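Local coordinates for Ice-binding protein 1 (Shewanella frigidimarina, PDB 6BG8) that adsorbs its bacterium onto ice and inhibits the growth of ice crystals, this chain being the DUF3494 ice-binding domain of the longer adhesin, at residues G36-Q40 with I88-R92; A110-C115 with R126-T131; V208-A214 with V227-A233. Numbering follows the deposited sequence.

Contact 1 of 3, residues G36-Q40 with I88-R92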
# COMPACT_ATOMS: atom_id res chain seq x y z
N GLY A 36 5.40 4.74 8.78
CA GLY A 36 6.81 4.53 9.02
C GLY A 36 7.69 5.04 7.91
O GLY A 36 7.33 4.93 6.73
N ILE A 37 8.84 5.61 8.28
CA ILE A 37 9.93 5.93 7.36
C ILE A 37 11.12 5.09 7.79
O ILE A 37 11.47 5.05 8.98
CB ILE A 37 10.27 7.44 7.38
CG1 ILE A 37 9.05 8.26 6.94
CG2 ILE A 37 11.47 7.71 6.49
CD1 ILE A 37 9.23 9.78 7.10
N LEU A 38 11.73 4.39 6.83
CA LEU A 38 12.74 3.39 7.17
C LEU A 38 14.17 3.91 7.13
O LEU A 38 15.01 3.43 7.90
CB LEU A 38 12.64 2.19 6.21
CG LEU A 38 11.34 1.39 6.19
CD1 LEU A 38 11.33 0.46 4.99
CD2 LEU A 38 11.12 0.59 7.47
N ASP A 39 14.48 4.84 6.22
CA ASP A 39 15.88 5.15 5.93
C ASP A 39 16.18 6.64 6.01
O ASP A 39 17.21 7.07 5.48
CB ASP A 39 16.27 4.62 4.55
CG ASP A 39 16.10 3.12 4.44
OD1 ASP A 39 16.74 2.39 5.23
OD2 ASP A 39 15.32 2.68 3.57
N GLN A 40 15.31 7.41 6.66
CA GLN A 40 15.57 8.82 6.95
C GLN A 40 14.93 9.17 8.29
O GLN A 40 14.10 8.43 8.82
CB GLN A 40 15.04 9.76 5.86
CG GLN A 40 15.62 9.56 4.46
CD GLN A 40 17.06 10.06 4.30
OE1 GLN A 40 17.66 10.56 5.25
NE2 GLN A 40 17.61 9.91 3.10
N ILE A 88 12.66 -0.81 13.25
CA ILE A 88 12.82 -0.38 11.86
C ILE A 88 13.55 -1.45 11.06
O ILE A 88 13.23 -1.69 9.88
CB ILE A 88 13.56 0.97 11.82
CG1 ILE A 88 12.74 2.10 12.47
CG2 ILE A 88 14.00 1.30 10.38
CD1 ILE A 88 11.48 2.50 11.72
N ASN A 89 14.53 -2.12 11.67
CA ASN A 89 15.29 -3.14 10.95
C ASN A 89 14.38 -4.28 10.50
O ASN A 89 14.46 -4.73 9.35
CB ASN A 89 16.40 -3.69 11.84
CG ASN A 89 17.55 -2.74 11.94
OD1 ASN A 89 17.65 -1.78 11.17
ND2 ASN A 89 18.43 -2.98 12.90
N GLN A 90 13.54 -4.78 11.41
CA GLN A 90 12.65 -5.87 11.03
C GLN A 90 11.62 -5.40 10.01
O GLN A 90 11.28 -6.15 9.10
CB GLN A 90 11.95 -6.45 12.27
CG GLN A 90 11.33 -7.81 11.99
CD GLN A 90 12.38 -8.84 11.59
OE1 GLN A 90 13.30 -9.13 12.36
NE2 GLN A 90 12.25 -9.38 10.39
N SER A 91 11.14 -4.17 10.15
CA SER A 91 10.19 -3.65 9.17
C SER A 91 10.83 -3.55 7.80
O SER A 91 10.23 -3.93 6.79
CB SER A 91 9.65 -2.29 9.63
OG SER A 91 8.87 -2.45 10.81
N ARG A 92 12.08 -3.06 7.74
CA ARG A 92 12.77 -2.94 6.46
C ARG A 92 12.95 -4.31 5.82
O ARG A 92 12.70 -4.49 4.62
CB ARG A 92 14.12 -2.24 6.65
CG ARG A 92 14.85 -1.94 5.34
CD ARG A 92 16.27 -1.43 5.55
NE ARG A 92 16.35 -0.20 6.34
CZ ARG A 92 16.73 -0.15 7.62
NH1 ARG A 92 17.04 -1.27 8.25
NH2 ARG A 92 16.77 1.01 8.27

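Contact 2 of 3, residues A110-C115 with R126-T131. With SO4 (sulfate ion), chain C.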
# COMPACT_ATOMS: atom_id res chain seq x y z
N ALA A 110 -0.38 -20.73 -7.78
CA ALA A 110 -1.28 -20.38 -8.86
C ALA A 110 -0.49 -20.06 -10.12
O ALA A 110 0.61 -19.51 -10.05
CB ALA A 110 -2.16 -19.17 -8.49
N ALA A 111 -1.07 -20.40 -11.26
CA ALA A 111 -0.46 -20.11 -12.55
C ALA A 111 -0.68 -18.65 -12.93
O ALA A 111 -1.72 -18.07 -12.65
CB ALA A 111 -1.03 -21.03 -13.64
N THR A 112 0.33 -18.08 -13.59
CA THR A 112 0.29 -16.67 -13.98
C THR A 112 -0.61 -16.43 -15.19
O THR A 112 -0.57 -17.18 -16.18
CB THR A 112 1.71 -16.20 -14.29
OG1 THR A 112 2.58 -16.53 -13.19
CG2 THR A 112 1.74 -14.71 -14.51
N GLN A 113 -1.41 -15.37 -15.12
CA GLN A 113 -2.24 -14.89 -16.21
C GLN A 113 -1.69 -13.56 -16.72
O GLN A 113 -0.89 -12.89 -16.06
CB GLN A 113 -3.69 -14.70 -15.77
CG GLN A 113 -4.31 -15.92 -15.12
CD GLN A 113 -5.74 -15.68 -14.70
OE1 GLN A 113 -6.09 -15.86 -13.53
NE2 GLN A 113 -6.59 -15.26 -15.64
N VAL A 114 -2.14 -13.18 -17.91
CA VAL A 114 -1.73 -11.91 -18.50
C VAL A 114 -2.51 -10.78 -17.83
O VAL A 114 -3.75 -10.83 -17.74
CB VAL A 114 -1.96 -11.90 -20.02
CG1 VAL A 114 -1.75 -10.48 -20.56
CG2 VAL A 114 -1.05 -12.90 -20.72
N CYS A 115 -1.79 -9.76 -17.37
CA CYS A 115 -2.41 -8.53 -16.90
C CYS A 115 -2.64 -7.61 -18.09
O CYS A 115 -1.67 -7.22 -18.76
CB CYS A 115 -1.53 -7.82 -15.88
SG CYS A 115 -2.32 -6.34 -15.14
N ARG A 126 -10.14 -13.94 -9.20
CA ARG A 126 -8.90 -14.05 -8.46
C ARG A 126 -7.82 -14.70 -9.32
O ARG A 126 -8.09 -15.40 -10.30
CB ARG A 126 -9.10 -14.85 -7.18
CG ARG A 126 -9.23 -16.33 -7.40
CD ARG A 126 -10.15 -16.91 -6.36
NE ARG A 126 -10.05 -18.36 -6.27
CZ ARG A 126 -10.40 -19.06 -5.20
NH1 ARG A 126 -10.85 -18.43 -4.11
NH2 ARG A 126 -10.27 -20.38 -5.20
N GLY A 127 -6.58 -14.46 -8.94
CA GLY A 127 -5.46 -14.99 -9.68
C GLY A 127 -4.28 -14.04 -9.60
O GLY A 127 -4.29 -13.08 -8.83
N VAL A 128 -3.29 -14.35 -10.43
CA VAL A 128 -2.03 -13.61 -10.54
C VAL A 128 -1.96 -13.06 -11.95
O VAL A 128 -1.94 -13.83 -12.92
CB VAL A 128 -0.81 -14.50 -10.27
CG1 VAL A 128 0.48 -13.70 -10.48
CG2 VAL A 128 -0.89 -15.10 -8.88
N TYR A 129 -1.88 -11.73 -12.07
CA TYR A 129 -1.91 -11.05 -13.36
C TYR A 129 -0.60 -10.30 -13.54
O TYR A 129 -0.30 -9.38 -12.78
CB TYR A 129 -3.11 -10.10 -13.44
CG TYR A 129 -4.43 -10.82 -13.33
CD1 TYR A 129 -5.01 -11.06 -12.09
CD2 TYR A 129 -5.07 -11.31 -14.46
CE1 TYR A 129 -6.21 -11.73 -11.98
CE2 TYR A 129 -6.28 -11.98 -14.36
CZ TYR A 129 -6.85 -12.19 -13.12
OH TYR A 129 -8.04 -12.87 -13.01
N LYS A 130 0.17 -10.70 -14.56
CA LYS A 130 1.52 -10.20 -14.76
C LYS A 130 1.64 -9.52 -16.12
O LYS A 130 1.07 -9.98 -17.11
CB LYS A 130 2.54 -11.34 -14.67
CG LYS A 130 3.99 -10.90 -14.75
CD LYS A 130 4.89 -12.12 -14.67
CE LYS A 130 6.35 -11.79 -15.00
NZ LYS A 130 6.91 -10.74 -14.09
N THR A 131 2.37 -8.40 -16.14
CA THR A 131 2.79 -7.77 -17.38
C THR A 131 4.11 -7.07 -17.11
O THR A 131 4.37 -6.63 -15.99
CB THR A 131 1.77 -6.77 -17.93
OG1 THR A 131 2.25 -6.20 -19.16
CG2 THR A 131 1.53 -5.66 -16.93
S SO4 C . -9.15 -20.41 -9.06
O1 SO4 C . -8.94 -21.02 -7.76
O2 SO4 C . -8.16 -20.86 -10.03
O3 SO4 C . -10.54 -20.65 -9.44
O4 SO4 C . -8.99 -18.98 -9.07
O HOH W 1 -3.85 -16.89 -11.71
O HOH W 2 -9.20 -15.10 -15.06
O HOH W 3 0.17 -7.21 -20.68

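Contact 3 of 3, residues V208-A214 with V227-A233. With PO4 (phosphate ion), chain H.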
# COMPACT_ATOMS: atom_id res chain seq x y z
N VAL A 208 4.88 5.92 -4.33
CA VAL A 208 3.42 5.92 -4.48
C VAL A 208 2.96 7.37 -4.41
O VAL A 208 3.27 8.08 -3.45
CB VAL A 208 2.72 5.09 -3.39
CG1 VAL A 208 1.21 5.06 -3.63
CG2 VAL A 208 3.29 3.67 -3.33
N ASN A 209 2.21 7.80 -5.43
CA ASN A 209 1.67 9.16 -5.46
C ASN A 209 0.15 9.05 -5.51
O ASN A 209 -0.40 8.63 -6.53
CB ASN A 209 2.20 9.95 -6.66
CG ASN A 209 3.73 9.91 -6.78
OD1 ASN A 209 4.27 9.80 -7.88
ND2 ASN A 209 4.42 10.00 -5.65
N VAL A 210 -0.51 9.42 -4.42
CA VAL A 210 -1.97 9.40 -4.35
C VAL A 210 -2.46 10.82 -4.63
O VAL A 210 -2.08 11.76 -3.93
CB VAL A 210 -2.47 8.91 -2.98
CG1 VAL A 210 -3.97 8.61 -3.03
CG2 VAL A 210 -1.66 7.68 -2.53
N ARG A 211 -3.29 10.96 -5.66
CA ARG A 211 -3.64 12.29 -6.15
C ARG A 211 -4.90 12.80 -5.45
O ARG A 211 -5.59 12.06 -4.75
CB ARG A 211 -3.77 12.26 -7.67
CG ARG A 211 -2.40 12.05 -8.34
CD ARG A 211 -2.47 11.65 -9.79
NE ARG A 211 -3.14 12.63 -10.64
CZ ARG A 211 -2.56 13.73 -11.11
NH1 ARG A 211 -1.30 14.02 -10.80
NH2 ARG A 211 -3.25 14.56 -11.88
N THR A 212 -5.15 14.10 -5.63
CA THR A 212 -6.14 14.87 -4.87
C THR A 212 -7.44 14.10 -4.62
O THR A 212 -8.14 13.74 -5.56
CB THR A 212 -6.44 16.16 -5.64
OG1 THR A 212 -5.22 16.69 -6.18
CG2 THR A 212 -7.07 17.18 -4.73
N GLY A 213 -7.77 13.88 -3.35
CA GLY A 213 -9.09 13.41 -2.98
C GLY A 213 -9.35 11.92 -3.13
O GLY A 213 -10.44 11.47 -2.77
N ALA A 214 -8.39 11.14 -3.62
CA ALA A 214 -8.61 9.71 -3.74
C ALA A 214 -8.80 9.07 -2.37
O ALA A 214 -8.28 9.54 -1.35
CB ALA A 214 -7.43 9.04 -4.46
N VAL A 227 6.05 7.86 -0.21
CA VAL A 227 4.60 7.86 -0.39
C VAL A 227 4.13 9.30 -0.24
O VAL A 227 4.40 9.94 0.78
CB VAL A 227 3.89 6.96 0.63
CG1 VAL A 227 2.38 7.04 0.41
CG2 VAL A 227 4.36 5.51 0.53
N THR A 228 3.43 9.81 -1.25
CA THR A 228 2.89 11.16 -1.17
C THR A 228 1.37 11.11 -1.24
O THR A 228 0.80 10.36 -2.04
CB THR A 228 3.44 12.08 -2.28
OG1 THR A 228 2.90 11.71 -3.55
CG2 THR A 228 4.95 12.01 -2.31
N LEU A 229 0.73 11.90 -0.38
CA LEU A 229 -0.72 12.07 -0.33
C LEU A 229 -1.10 13.50 -0.70
O LEU A 229 -0.36 14.45 -0.42
CB LEU A 229 -1.28 11.78 1.06
CG LEU A 229 -0.98 10.45 1.72
CD1 LEU A 229 -1.82 10.36 2.99
CD2 LEU A 229 -1.31 9.31 0.75
N ASP A 230 -2.28 13.63 -1.29
CA ASP A 230 -2.90 14.92 -1.56
C ASP A 230 -4.35 14.80 -1.10
O ASP A 230 -5.21 14.33 -1.85
CB ASP A 230 -2.77 15.28 -3.04
CG ASP A 230 -3.32 16.66 -3.37
OD1 ASP A 230 -3.83 17.36 -2.45
OD2 ASP A 230 -3.23 17.05 -4.55
N ALA A 231 -4.61 15.18 0.15
CA ALA A 231 -5.96 15.22 0.71
C ALA A 231 -6.70 13.90 0.53
O ALA A 231 -7.77 13.83 -0.08
CB ALA A 231 -6.76 16.38 0.09
N ASN A 232 -6.12 12.83 1.07
CA ASN A 232 -6.65 11.49 0.87
C ASN A 232 -7.19 10.90 2.16
O ASN A 232 -6.65 11.14 3.24
CB ASN A 232 -5.58 10.55 0.33
CG ASN A 232 -4.94 11.07 -0.92
OD1 ASN A 232 -3.73 11.28 -0.97
ND2 ASN A 232 -5.75 11.29 -1.95
N ALA A 233 -8.24 10.11 2.02
CA ALA A 233 -8.70 9.24 3.09
C ALA A 233 -8.07 7.87 2.88
O ALA A 233 -8.35 7.20 1.88
CB ALA A 233 -10.22 9.13 3.11
P PO4 H . -6.37 12.35 -12.78
O1 PO4 H . -6.32 11.44 -13.98
O2 PO4 H . -5.77 13.70 -13.13
O3 PO4 H . -5.55 11.78 -11.64
O4 PO4 H . -7.82 12.52 -12.37
O HOH W 4 0.48 12.75 -4.06
O HOH W 5 -2.41 15.32 -6.57
O HOH W 6 -10.77 10.79 0.02

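Contact 1 of 3, residues G36-Q40 with I88-R92
Leu38 has the largest area covered in this contact, 99 Å² of it by residues 88-92. It sits just past the end of strand 34-37, where the chain leaves the sheet. Although its CA-to-CB bond points sideways, the end of the isobutyl group reaches the helix: Leu38 CD2 lies 3.9 Å from Ser91 CB, 4.2 Å from Ile88 CG2 and 4.2 Å from Arg92 CB. Leucine suits the place because it is long enough to span this gap, and the small Ser91 leaves room for it; the Ser91 hydroxyl is satisfied by the helix carbonyl of Phe87. Leu38 also touches Leu17 of strand 14-18. In the ice-binding fold of the DUF3494 family a long helix lies along the flank of a right-handed beta-helix, and this contact fastens the helix to one turn of that coil. Ile88, one turn before Arg92 in the helix, has its CG2 3.4 Å from Leu38 O and its CD1 3.7 Å from Ile37 O.

Arg92, with 61 Å² covered, supplies the polar half. Its guanidinium meets both partners edge-on: NH2 donates to Leu38 O at 3.0 Å, the carbonyl of the residue that follows the strand, while NE forms a salt bridge with Asp39 OD1 at 2.8 Å. The longer NH2 to Asp39 OD1 approach of 3.3 Å is weak. Asn89 OD1 accepts from Arg92 NH1 at 3.0 Å, steadying the group from within the helix, and Asp39 OD2 turns to Ser19, tying the arginine's partner to the adjoining turn.

Contact 2 of 3, residues A110-C115 with R126-T131
Three main-chain hydrogen bonds join these parallel strands: Gln113 N to Val128 O at 2.7 Å, Lys130 N to Gln113 O at 2.9 Å and Cys115 N to Lys130 O at 2.9 Å. Gln113 thus reaches two residues of the neighbour, as parallel pairing requires, and Tyr129 CA adds a CA-H...O contact of 3.4 Å to Gln113 O. The axes of strands 112-114 and 127-131 make 53°, consistent with a short pairing.

One water bridges Ala111 O (2.6 Å), Gln113 OE1 (3.1 Å) and Val128 N (2.9 Å); another links Gln113 NE2 (2.7 Å) to Tyr129 OH (3.2 Å), a hydroxyl that also bonds to Thr125. The long amide of Gln113 can thus serve both waters. Gly127 needs its lack of a side chain: with phi 148°, a CB would jam against the preceding carbonyl and clash with Gln113 OE1.

Farther out, Thr112 CG2 packs 3.5 Å from Lys130 CB, and Ala110 CB lies 4.3 Å from Val128 CG2. Cys115 CB comes within 3.7 Å of Tyr129 CB, next to Phe156, whose ring meets that of Tyr129. The CA-to-CB bond of Arg126 points away from 110-115; its guanidinium binds a sulfate probably left from crystallisation (NH2 to O1, 3.0 Å) and Asp149.

Strand 112-114 ends the parallel sheet of the beta-helix, with 127-131 between it and 154-158. Sequence-independent backbone bonds fix the register; water completes the polar ends on the Gln113 and Tyr129 face of this outermost strand pair, while Val128 is buried on the other, beside Thr112.

Contact 3 of 3, residues V208-A214 with V227-A233
Asn232 does with its side chain what backbone would do in a regular sheet. Its ND2 donates to two carbonyls of the turn opposite, Arg211 O at 2.9 Å and Ala214 O at 3.1 Å, while its OD1 accepts Asp230 N at 2.8 Å. An amide is right for this task, offering donors and an acceptor on one flat group: its ND2 bonds cross to the next coil and its OD1 bond shapes its own.

The turn it braces is a type II beta turn from Arg211 to Ala214, with Gly213 at positive phi (81°), where glycine is favoured. Gly213 N donates to Asp230 O at 3.0 Å. At the exposed corner Thr212 OG1 donates to Asp230 OD2 at 2.6 Å, and the other carboxylate oxygen, Asp230 OD1, turns to Thr25. A water joins Thr212 N (3.1 Å) to Asp230 OD2 (2.8 Å).

Before the bend, strands 208-210 and 227-229 run parallel; their axes approach to 4.8 Å and make 6°. Thr228 N bonds to Val208 O at 2.8 Å, and Val210 N to Thr228 O at 2.9 Å. Val208 CB lies 4.3 Å from Val227 CG2, in register, both residues packing against Leu220; Val210 CG2 meets Leu229 CD2 at 3.7 Å. Asn209 and Thr228, polar, share the other face. Arg211 reaches a phosphate, probably from the crystallisation liquor, with NE 2.7 Å from its O3.

Such in-register coils are characteristic of a parallel beta-helix, the fold of DUF3494 proteins; Thr212-Gly213-Ala214 opens the T-A/G-X-T/N motif, and Thr212 itself is probably an ice-binding residue.

All three contacts belong to a single ice-binding domain built as a parallel beta-helix, and they follow one another in series along the chain. Contacts 1 and 2 involve strands of the same large sheet, yet their centres are 30 Å apart; helix 84-103, met in contact 1, is followed, after a loop, by strand 112-114 of contact 2. Contact 3, whose strands 208-210 and 226-229 lie in another sheet, holds the probable ice-binding Thr212. Its centre is 21 Å from that of contact 1, with nearest atoms about 7 Å apart, and 27 Å from that of contact 2, with nearest atoms about 16 Å apart. Contacts 1 and 2 do not touch it.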